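Local coordinates for protein invasin (PDB 1P9H) that binds collagen as a trimeric outer-membrane adhesin of Yersinia enterocolitica, promoting attachment to and invasion of host cells and resistance to serum and phagocytosis, at the interface of chains A and B. Residues are numbered along the deposited sequence; one frame, centred on the assembly and turned at random. Chains: chain A/B, Invasin.

Contact 1: the interface of chains A and B. Residues chain A 124, 138, 154; chain B 144, 160-161.
The carboxylate oxygen OD2 of B:Asp160 is gripped from both faces of its plane, by an amide of the partner chain and an imidazole of its own. From across the interface, A:Asn138 ND2 donates to B:Asp160 OD2 at 2.8 Å in a nearly straight bond, 173° at the hydrogen. The donor comes from well above the carboxylate plane, while the acceptor lies in the plane of the amide. On the opposite face B:His144 ND1 gives B:Asp160 OD2 a bond of 2.7 Å, directed within the imidazole plane. B:Asp160 OD1 offers its syn lone pair to B:Arg161 NH1, 2.7 Å away, in a salt bridge within chain B, which with the two OD2 bonds fixes the rotation of the carboxylate and would be expected to favour its charged form. A:Tyr154 runs alongside, its CD2 3.7 Å from B:Asp160 CG. With CG anti to the backbone N (chi1 162°), B:His144 turns a ring face to the methyl CG2 of A:Thr124, offset toward the rim and modelled too tightly for its exact spacing to be relied on. The guanidinium of B:Arg161 presents one of its own faces to B:His144 CE1, and a water joins its NH2 to A:Asn138 ND2. One further water joins A:Thr124 O to B:His144 N, another A:Asn138 O to B:Asp160 N. All six residues lie in loops of the left-handed beta-roll, where successive turns of neighbouring subunits meet in the trimeric head.

Contact 2: the interface of chains A and B. Residues chain A 84, 86, 98, 100, 111, 113; chain B 103-104, 116-117, 130.
Chi1 of -176° at B:Phe130 sets its CG anti to the backbone N, and chi1 of -62° at A:Asp111 sets its CG anti to the carbonyl carbon; the two side chains thereby meet across the subunit boundary of the YadA head, a left-handed parallel beta-roll. The carboxylate carbon CG of A:Asp111 lies over one face of the phenyl ring, 3.9 Å from the centroid of B:Phe130 and displaced toward the rim. Its plane is tilted 34° from the ring, and OD1 leans toward the CD2–CE2 side. At the base of the ring, the methylene B:Phe130 CB packs against the carbonyl oxygen of A:Asp111. Smaller residues occupy the equivalent places on the preceding turns: B:Ala117 CB touches A:Ser98 CB at 3.7 Å, and B:Ala104 meets A:Asn84 in the same manner. Farther along the chain A segments, A:Val100 and A:Val113, at the starts of strands 100-102 and 113-115, make contact with chain B. A:Val100 CG1 lies 3.6 Å from B:Gly103 CA, while its CG2 approaches B:Gly116; A:Val113 CG2 likewise reaches B:Gly116 CA at 3.6 Å. In this patch the polar links between the chains run through water. One water spans A:Asp111 O and B:Phe130 N, a second A:Ser98 O and B:Ala117 N, and a third, 2.7 Å from A:Asn84 O, also bonds B:Ala104 N.

Contact 1: the interface of chains A and B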
# COMPACT_ATOMS: atom_id res chain seq x y z
N THR A 124 13.15 -7.07 -0.10
CA THR A 124 12.64 -6.65 -1.41
C THR A 124 11.27 -7.20 -1.79
O THR A 124 10.95 -7.30 -2.98
CB THR A 124 13.65 -7.05 -2.50
OG1 THR A 124 14.98 -6.96 -1.97
CG2 THR A 124 13.55 -6.13 -3.70
N ASN A 138 11.73 -11.02 -2.51
CA ASN A 138 11.15 -10.49 -3.73
C ASN A 138 9.72 -10.94 -4.02
O ASN A 138 9.19 -10.65 -5.09
CB ASN A 138 12.04 -10.82 -4.93
CG ASN A 138 13.46 -10.31 -4.77
OD1 ASN A 138 14.17 -10.71 -3.85
ND2 ASN A 138 13.87 -9.41 -5.65
N TYR A 154 10.35 -15.56 -6.14
CA TYR A 154 9.74 -14.63 -7.08
C TYR A 154 8.26 -14.87 -7.39
O TYR A 154 7.79 -14.53 -8.47
CB TYR A 154 10.53 -14.63 -8.39
CG TYR A 154 12.00 -14.35 -8.18
CD1 TYR A 154 12.92 -15.39 -8.02
CD2 TYR A 154 12.47 -13.04 -8.10
CE1 TYR A 154 14.27 -15.13 -7.80
CE2 TYR A 154 13.82 -12.77 -7.87
CZ TYR A 154 14.71 -13.81 -7.72
OH TYR A 154 16.04 -13.55 -7.50
N HIS B 144 8.68 -5.45 -6.58
CA HIS B 144 9.99 -4.83 -6.75
C HIS B 144 10.32 -4.65 -8.23
O HIS B 144 10.28 -5.60 -9.01
CB HIS B 144 11.08 -5.68 -6.10
CG HIS B 144 12.46 -5.35 -6.58
ND1 HIS B 144 13.22 -6.23 -7.32
CD2 HIS B 144 13.21 -4.23 -6.45
CE1 HIS B 144 14.38 -5.67 -7.62
NE2 HIS B 144 14.39 -4.45 -7.11
N ASP B 160 7.76 -9.41 -8.96
CA ASP B 160 9.13 -8.90 -9.02
C ASP B 160 9.56 -8.77 -10.48
O ASP B 160 9.46 -9.72 -11.26
CB ASP B 160 10.08 -9.86 -8.29
CG ASP B 160 11.53 -9.43 -8.40
OD1 ASP B 160 12.25 -9.92 -9.30
OD2 ASP B 160 11.95 -8.59 -7.58
N ARG B 161 10.02 -7.57 -10.83
CA ARG B 161 10.50 -7.25 -12.17
C ARG B 161 9.52 -7.45 -13.32
O ARG B 161 9.91 -7.41 -14.49
CB ARG B 161 11.79 -8.03 -12.46
CG ARG B 161 12.96 -7.62 -11.56
CD ARG B 161 14.20 -8.46 -11.85
NE ARG B 161 15.38 -7.99 -11.12
CZ ARG B 161 15.66 -8.28 -9.85
NH1 ARG B 161 14.84 -9.04 -9.13
NH2 ARG B 161 16.77 -7.81 -9.29
O HOH W 1 7.38 -11.55 -7.02
O HOH W 2 8.70 -7.67 -4.71
O HOH W 3 16.62 -8.01 -6.02

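Contact 2: the interface of chains A and B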
# COMPACT_ATOMS: atom_id res chain seq x y z
N ASN A 84 17.11 5.51 5.95
CA ASN A 84 15.94 5.90 5.16
C ASN A 84 14.72 5.01 5.32
O ASN A 84 13.82 5.06 4.48
CB ASN A 84 16.30 5.96 3.67
CG ASN A 84 17.32 7.03 3.35
OD1 ASN A 84 17.29 8.12 3.92
ND2 ASN A 84 18.22 6.72 2.43
N VAL A 86 11.14 3.59 7.03
CA VAL A 86 9.95 4.23 7.56
C VAL A 86 9.05 3.20 8.23
O VAL A 86 8.66 2.21 7.61
CB VAL A 86 9.15 4.92 6.43
CG1 VAL A 86 7.93 5.62 7.01
CG2 VAL A 86 10.05 5.91 5.69
N SER A 98 15.91 1.36 3.76
CA SER A 98 14.81 1.68 2.85
C SER A 98 13.49 0.94 3.05
O SER A 98 12.54 1.18 2.31
CB SER A 98 15.27 1.49 1.40
OG SER A 98 16.44 2.25 1.15
N VAL A 100 9.84 -0.10 4.33
CA VAL A 100 8.70 0.69 4.75
C VAL A 100 7.64 -0.23 5.33
O VAL A 100 7.34 -1.29 4.77
CB VAL A 100 8.07 1.51 3.59
CG1 VAL A 100 9.13 2.37 2.93
CG2 VAL A 100 7.41 0.60 2.58
N ASP A 111 14.57 -3.04 1.88
CA ASP A 111 13.90 -2.73 0.61
C ASP A 111 12.50 -3.33 0.46
O ASP A 111 11.97 -3.41 -0.65
CB ASP A 111 14.76 -3.18 -0.57
CG ASP A 111 16.10 -2.46 -0.63
OD1 ASP A 111 16.22 -1.37 -0.03
OD2 ASP A 111 17.03 -2.99 -1.27
N VAL A 113 8.23 -3.80 1.56
CA VAL A 113 7.02 -3.02 1.80
C VAL A 113 6.02 -3.91 2.54
O VAL A 113 5.67 -4.98 2.06
CB VAL A 113 6.36 -2.55 0.48
CG1 VAL A 113 5.00 -1.91 0.76
CG2 VAL A 113 7.27 -1.57 -0.25
N GLY B 103 7.51 6.30 1.67
CA GLY B 103 8.80 5.68 1.47
C GLY B 103 9.85 6.67 1.00
O GLY B 103 9.53 7.71 0.42
N ALA B 104 11.12 6.34 1.25
CA ALA B 104 12.22 7.19 0.84
C ALA B 104 12.24 7.39 -0.67
O ALA B 104 12.20 6.43 -1.44
CB ALA B 104 13.55 6.58 1.29
N GLY B 116 6.61 2.51 -1.09
CA GLY B 116 7.88 1.82 -1.16
C GLY B 116 8.98 2.79 -1.54
O GLY B 116 8.73 3.78 -2.22
N ALA B 117 10.20 2.52 -1.10
CA ALA B 117 11.30 3.41 -1.44
C ALA B 117 11.46 3.41 -2.96
O ALA B 117 11.37 2.35 -3.60
CB ALA B 117 12.59 2.94 -0.77
N PHE B 130 9.55 -1.62 -3.90
CA PHE B 130 10.79 -0.89 -4.07
C PHE B 130 11.06 -0.70 -5.56
O PHE B 130 11.07 -1.66 -6.33
CB PHE B 130 11.94 -1.67 -3.41
CG PHE B 130 13.26 -0.95 -3.46
CD1 PHE B 130 14.07 -1.02 -4.59
CD2 PHE B 130 13.70 -0.21 -2.36
CE1 PHE B 130 15.29 -0.35 -4.63
CE2 PHE B 130 14.92 0.46 -2.40
CZ PHE B 130 15.72 0.38 -3.53
O HOH W 4 9.61 -3.86 -2.09
O HOH W 5 11.85 4.11 2.88
O HOH W 6 10.82 0.05 0.49

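Contact 1 and contact 2 lie about 14 Å apart between their C-alpha centres, on one continuous interface between chains A and B of the trimeric head. They share no residues, yet they follow one another along the same stack of turns, and both use a water between a chain A carbonyl and a chain B amide. Contact 2 is chiefly apolar across the boundary, whereas contact 1, nearer the stalk, adds a direct bond to a charged cluster. The same backbone scheme thus carries different side chains from turn to turn, and its recurrence would help hold the subunits together along the roll.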